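Local coordinates for protein sucrose 6(F)-phosphate phosphorylase (Thermoanaerobacterium thermosaccharolyticum DSM 571, PDB 6S9V) that is a phosphorylase of the alpha-amylase family, built on a closed eight-stranded parallel barrel followed by an antiparallel sheet, at residues 326-329 with 330-334; 361-364 with 365-368. All coordinates share one frame; numbering follows the deposited sequence.

Interactions 1 and 2 are both local contacts, one within helix 324-336 and the other where strand 357-361 runs into the short helix 364-367. Both lie in the chain between barrel strands 302-304 and 388-392, the last two of the TIM barrel, and their centres are about 13 Å apart. They meet through packing: C334 SG at the end of interaction 1 lies 4.0 Å from A367 CB of interaction 2. Helix 275-285 is shared, since V330, I333 and C334 of the first and Y364, A367 and L368 of the second all touch it. A sulfate ion, probably from the crystallisation liquor, lies about 5 Å from the K328 side chain of interaction 1.

Interaction 1 of 2, residues 326-329 with 330-334; sequences KAKE and VVDIC
K328 and D332, one turn apart on helix 324-336, touch on its exposed side. The lysine has CG anti to its N (chi1 -163°) and runs nearly straight to CE, bending at the last torsion. D332 crosses this chain at a slant, its OD2 3.4 Å from K328 CG, while K328 NZ stays 4.2 Å from D332 OD2, beyond a salt bridge. Van der Waals contacts of methyl groups with oxygens follow. E329 and I333 run side by side in the same direction, with I333 CD1 4.0 Å from E329 OE2; that carboxylate oxygen takes its hydrogen bond from N285. V331 brings CG2 to 3.2 Å from A327 O. The backbone supplies four successive i to i+4 hydrogen bonds, from V330 N to K326 O through I333 N to E329 O; the shortest, D332 N to K328 O, is 2.8 Å. V330 and I333 also touch helix 275-285, and V331 meets I360 of strand 357-361. The helix is thus amphipathic, its valines buried and K328 exposed, and the lysine-aspartate attraction is probably a modest, solvent-weakened addition to a turn held by its main chain.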
loop_
_atom_site.group_PDB
_atom_site.type_symbol
_atom_site.label_atom_id
_atom_site.label_comp_id
_atom_site.label_asym_id
_atom_site.label_seq_id
_atom_site.Cartn_x
_atom_site.Cartn_y
_atom_site.Cartn_z
ATOM N N LYS A 326 -13.981 -20.366 -3.769
ATOM C CA LYS A 326 -14.377 -19.185 -3.003
ATOM C C LYS A 326 -13.669 -17.932 -3.497
ATOM O O LYS A 326 -14.260 -16.842 -3.497
ATOM C CB LYS A 326 -14.139 -19.425 -1.513
ATOM C CG LYS A 326 -14.935 -20.622 -0.989
ATOM C CD LYS A 326 -16.432 -20.319 -0.984
ATOM C CE LYS A 326 -17.273 -21.579 -0.890
ATOM N NZ LYS A 326 -18.727 -21.251 -0.891
ATOM N N ALA A 327 -12.407 -18.051 -3.915
ATOM C CA ALA A 327 -11.745 -16.918 -4.552
ATOM C C ALA A 327 -12.532 -16.473 -5.783
ATOM O O ALA A 327 -12.823 -15.284 -5.962
ATOM C CB ALA A 327 -10.316 -17.291 -4.941
ATOM N N LYS A 328 -12.902 -17.427 -6.632
ATOM C CA LYS A 328 -13.639 -17.081 -7.839
ATOM C C LYS A 328 -15.031 -16.541 -7.520
ATOM O O LYS A 328 -15.519 -15.643 -8.219
ATOM C CB LYS A 328 -13.735 -18.303 -8.751
ATOM C CG LYS A 328 -14.100 -17.959 -10.178
ATOM C CD LYS A 328 -14.070 -19.174 -11.084
ATOM C CE LYS A 328 -14.496 -18.803 -12.496
ATOM N NZ LYS A 328 -15.369 -19.844 -13.108
ATOM N N GLU A 329 -15.680 -17.056 -6.472
ATOM C CA GLU A 329 -16.980 -16.523 -6.078
ATOM C C GLU A 329 -16.896 -15.019 -5.839
ATOM O O GLU A 329 -17.677 -14.244 -6.402
ATOM C CB GLU A 329 -17.493 -17.229 -4.817
ATOM C CG GLU A 329 -18.893 -16.761 -4.377
ATOM C CD GLU A 329 -19.021 -16.499 -2.877
ATOM O OE1 GLU A 329 -18.006 -16.551 -2.146
ATOM O OE2 GLU A 329 -20.154 -16.235 -2.422
ATOM N N VAL A 330 -15.958 -14.594 -4.981
ATOM C CA VAL A 330 -15.821 -13.182 -4.637
ATOM C C VAL A 330 -15.358 -12.374 -5.845
ATOM O O VAL A 330 -15.858 -11.273 -6.096
ATOM C CB VAL A 330 -14.854 -13.016 -3.446
ATOM C CG1 VAL A 330 -14.571 -11.549 -3.177
ATOM C CG2 VAL A 330 -15.425 -13.687 -2.205
ATOM N N VAL A 331 -14.397 -12.901 -6.607
ATOM C CA VAL A 331 -13.899 -12.197 -7.788
ATOM C C VAL A 331 -15.032 -11.951 -8.774
ATOM O O VAL A 331 -15.231 -10.827 -9.256
ATOM C CB VAL A 331 -12.755 -12.996 -8.437
ATOM C CG1 VAL A 331 -12.489 -12.520 -9.859
ATOM C CG2 VAL A 331 -11.494 -12.880 -7.585
ATOM N N ASP A 332 -15.790 -13.001 -9.084
ATOM C CA ASP A 332 -16.876 -12.883 -10.051
ATOM C C ASP A 332 -17.941 -11.898 -9.580
ATOM O O ASP A 332 -18.507 -11.154 -10.389
ATOM C CB ASP A 332 -17.489 -14.257 -10.311
ATOM C CG ASP A 332 -16.606 -15.148 -11.175
ATOM O OD1 ASP A 332 -15.638 -14.644 -11.784
ATOM O OD2 ASP A 332 -16.872 -16.364 -11.230
ATOM N N ILE A 333 -18.258 -11.904 -8.281
ATOM C CA ILE A 333 -19.230 -10.944 -7.758
ATOM C C ILE A 333 -18.697 -9.523 -7.882
ATOM O O ILE A 333 -19.434 -8.604 -8.258
ATOM C CB ILE A 333 -19.608 -11.288 -6.302
ATOM C CG1 ILE A 333 -20.450 -12.573 -6.283
ATOM C CG2 ILE A 333 -20.336 -10.106 -5.634
ATOM C CD1 ILE A 333 -20.696 -13.120 -4.894
ATOM N N CYS A 334 -17.412 -9.312 -7.580
ATOM C CA CYS A 334 -16.844 -7.976 -7.745
ATOM C C CYS A 334 -16.870 -7.544 -9.209
ATOM O O CYS A 334 -17.164 -6.380 -9.521
ATOM C CB CYS A 334 -15.414 -7.933 -7.201
ATOM S SG CYS A 334 -15.325 -7.981 -5.397
#

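Interaction 2 of 2, residues 361-364 with 365-368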
loop_
_atom_site.group_PDB
_atom_site.type_symbol
_atom_site.label_atom_id
_atom_site.label_comp_id
_atom_site.label_asym_id
_atom_site.label_seq_id
_atom_site.Cartn_x
_atom_site.Cartn_y
_atom_site.Cartn_z
ATOM N N ASN A 361 -9.488 -4.892 -9.218
ATOM C CA ASN A 361 -9.493 -3.440 -9.378
ATOM C C ASN A 361 -10.940 -2.956 -9.337
ATOM O O ASN A 361 -11.699 -3.169 -10.291
ATOM C CB ASN A 361 -8.823 -3.041 -10.692
ATOM C CG ASN A 361 -7.394 -3.533 -10.789
ATOM O OD1 ASN A 361 -6.661 -3.527 -9.806
ATOM N ND2 ASN A 361 -7.000 -3.977 -11.976
ATOM N N CYS A 362 -11.306 -2.272 -8.252
ATOM C CA CYS A 362 -12.690 -1.952 -7.913
ATOM C C CYS A 362 -12.655 -1.039 -6.699
ATOM O O CYS A 362 -11.841 -1.265 -5.803
ATOM C CB CYS A 362 -13.476 -3.236 -7.585
ATOM S SG CYS A 362 -15.289 -3.103 -7.483
ATOM N N THR A 363 -13.506 -0.006 -6.660
ATOM C CA THR A 363 -13.616 0.732 -5.399
ATOM C C THR A 363 -14.255 -0.183 -4.359
ATOM O O THR A 363 -15.049 -1.066 -4.689
ATOM C CB THR A 363 -14.418 2.034 -5.535
ATOM O OG1 THR A 363 -15.821 1.754 -5.632
ATOM C CG2 THR A 363 -13.952 2.830 -6.747
ATOM N N TYR A 364 -13.870 -0.008 -3.093
ATOM C CA TYR A 364 -14.365 -0.935 -2.080
ATOM C C TYR A 364 -15.866 -0.773 -1.881
ATOM O O TYR A 364 -16.586 -1.762 -1.694
ATOM C CB TYR A 364 -13.602 -0.747 -0.774
ATOM C CG TYR A 364 -13.493 -2.026 0.018
ATOM C CD1 TYR A 364 -12.432 -2.904 -0.180
ATOM C CD2 TYR A 364 -14.463 -2.367 0.948
ATOM C CE1 TYR A 364 -12.336 -4.081 0.539
ATOM C CE2 TYR A 364 -14.381 -3.533 1.667
ATOM C CZ TYR A 364 -13.316 -4.393 1.463
ATOM O OH TYR A 364 -13.244 -5.561 2.195
ATOM N N TYR A 365 -16.360 0.464 -1.952
ATOM C CA TYR A 365 -17.792 0.718 -1.858
ATOM C C TYR A 365 -18.546 0.045 -2.999
ATOM O O TYR A 365 -19.582 -0.593 -2.771
ATOM C CB TYR A 365 -18.009 2.231 -1.842
ATOM C CG TYR A 365 -19.432 2.706 -1.691
ATOM C CD1 TYR A 365 -20.157 2.470 -0.528
ATOM C CD2 TYR A 365 -20.032 3.446 -2.697
ATOM C CE1 TYR A 365 -21.458 2.947 -0.387
ATOM C CE2 TYR A 365 -21.321 3.920 -2.567
ATOM C CZ TYR A 365 -22.033 3.664 -1.421
ATOM O OH TYR A 365 -23.318 4.147 -1.309
ATOM N N SER A 366 -18.027 0.147 -4.228
ATOM C CA SER A 366 -18.655 -0.548 -5.355
ATOM C C SER A 366 -18.594 -2.064 -5.179
ATOM O O SER A 366 -19.524 -2.785 -5.571
ATOM C CB SER A 366 -17.976 -0.154 -6.671
ATOM O OG SER A 366 -18.326 1.157 -7.075
ATOM N N ALA A 367 -17.499 -2.564 -4.595
ATOM C CA ALA A 367 -17.358 -3.999 -4.380
ATOM C C ALA A 367 -18.429 -4.534 -3.441
ATOM O O ALA A 367 -18.836 -5.694 -3.565
ATOM C CB ALA A 367 -15.968 -4.312 -3.826
ATOM N N LEU A 368 -18.904 -3.709 -2.512
ATOM C CA LEU A 368 -19.990 -4.067 -1.609
ATOM C C LEU A 368 -21.361 -3.683 -2.161
ATOM O O LEU A 368 -22.328 -3.584 -1.397
ATOM C CB LEU A 368 -19.773 -3.425 -0.240
ATOM C CG LEU A 368 -18.559 -4.012 0.485
ATOM C CD1 LEU A 368 -18.237 -3.205 1.750
ATOM C CD2 LEU A 368 -18.801 -5.473 0.826
#
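T363 is the N-cap of the short helix 364-367 and receives the amide of S366. From T363 CB, OG1 stands between the backbone N and the carbonyl carbon (chi1 75°), which turns it toward the first turn of the helix. There S366 N lies 3.1 Å from T363 OG1, with an N-H...O angle of 153°. S366 OG also comes to 3.0 Å of T363 OG1, a weak contact whose proton is not settled. Outside the turn, T363 OG1 is hydrogen-bonded to the G399 carbonyl and S366 OG to N401 N, which ties the cap to the loop 399-401.

Behind the cap, A367 N binds T363 O at 2.9 Å, and L368 N reaches Y364 O at 3.1 Å with a more bent angle of 141°. C362 SG packs against the turn, 3.9 Å from A367 CB. The Y364 side chain starts with CB 3.2 Å from Y365 N; further out, L368 CD1 meets the ring obliquely, 3.9 Å from both Y364 CD2 and Y364 CE2, and at the tip Y364 OH bonds to the P276 carbonyl.

Helix 275-285 packs on Y364, A367 and L368 through L280, helix 372-384 covers L368 with Y375 and A378, and strand 357-361 leads in from N361, whose backbone pairs with N340 of strand 340-343.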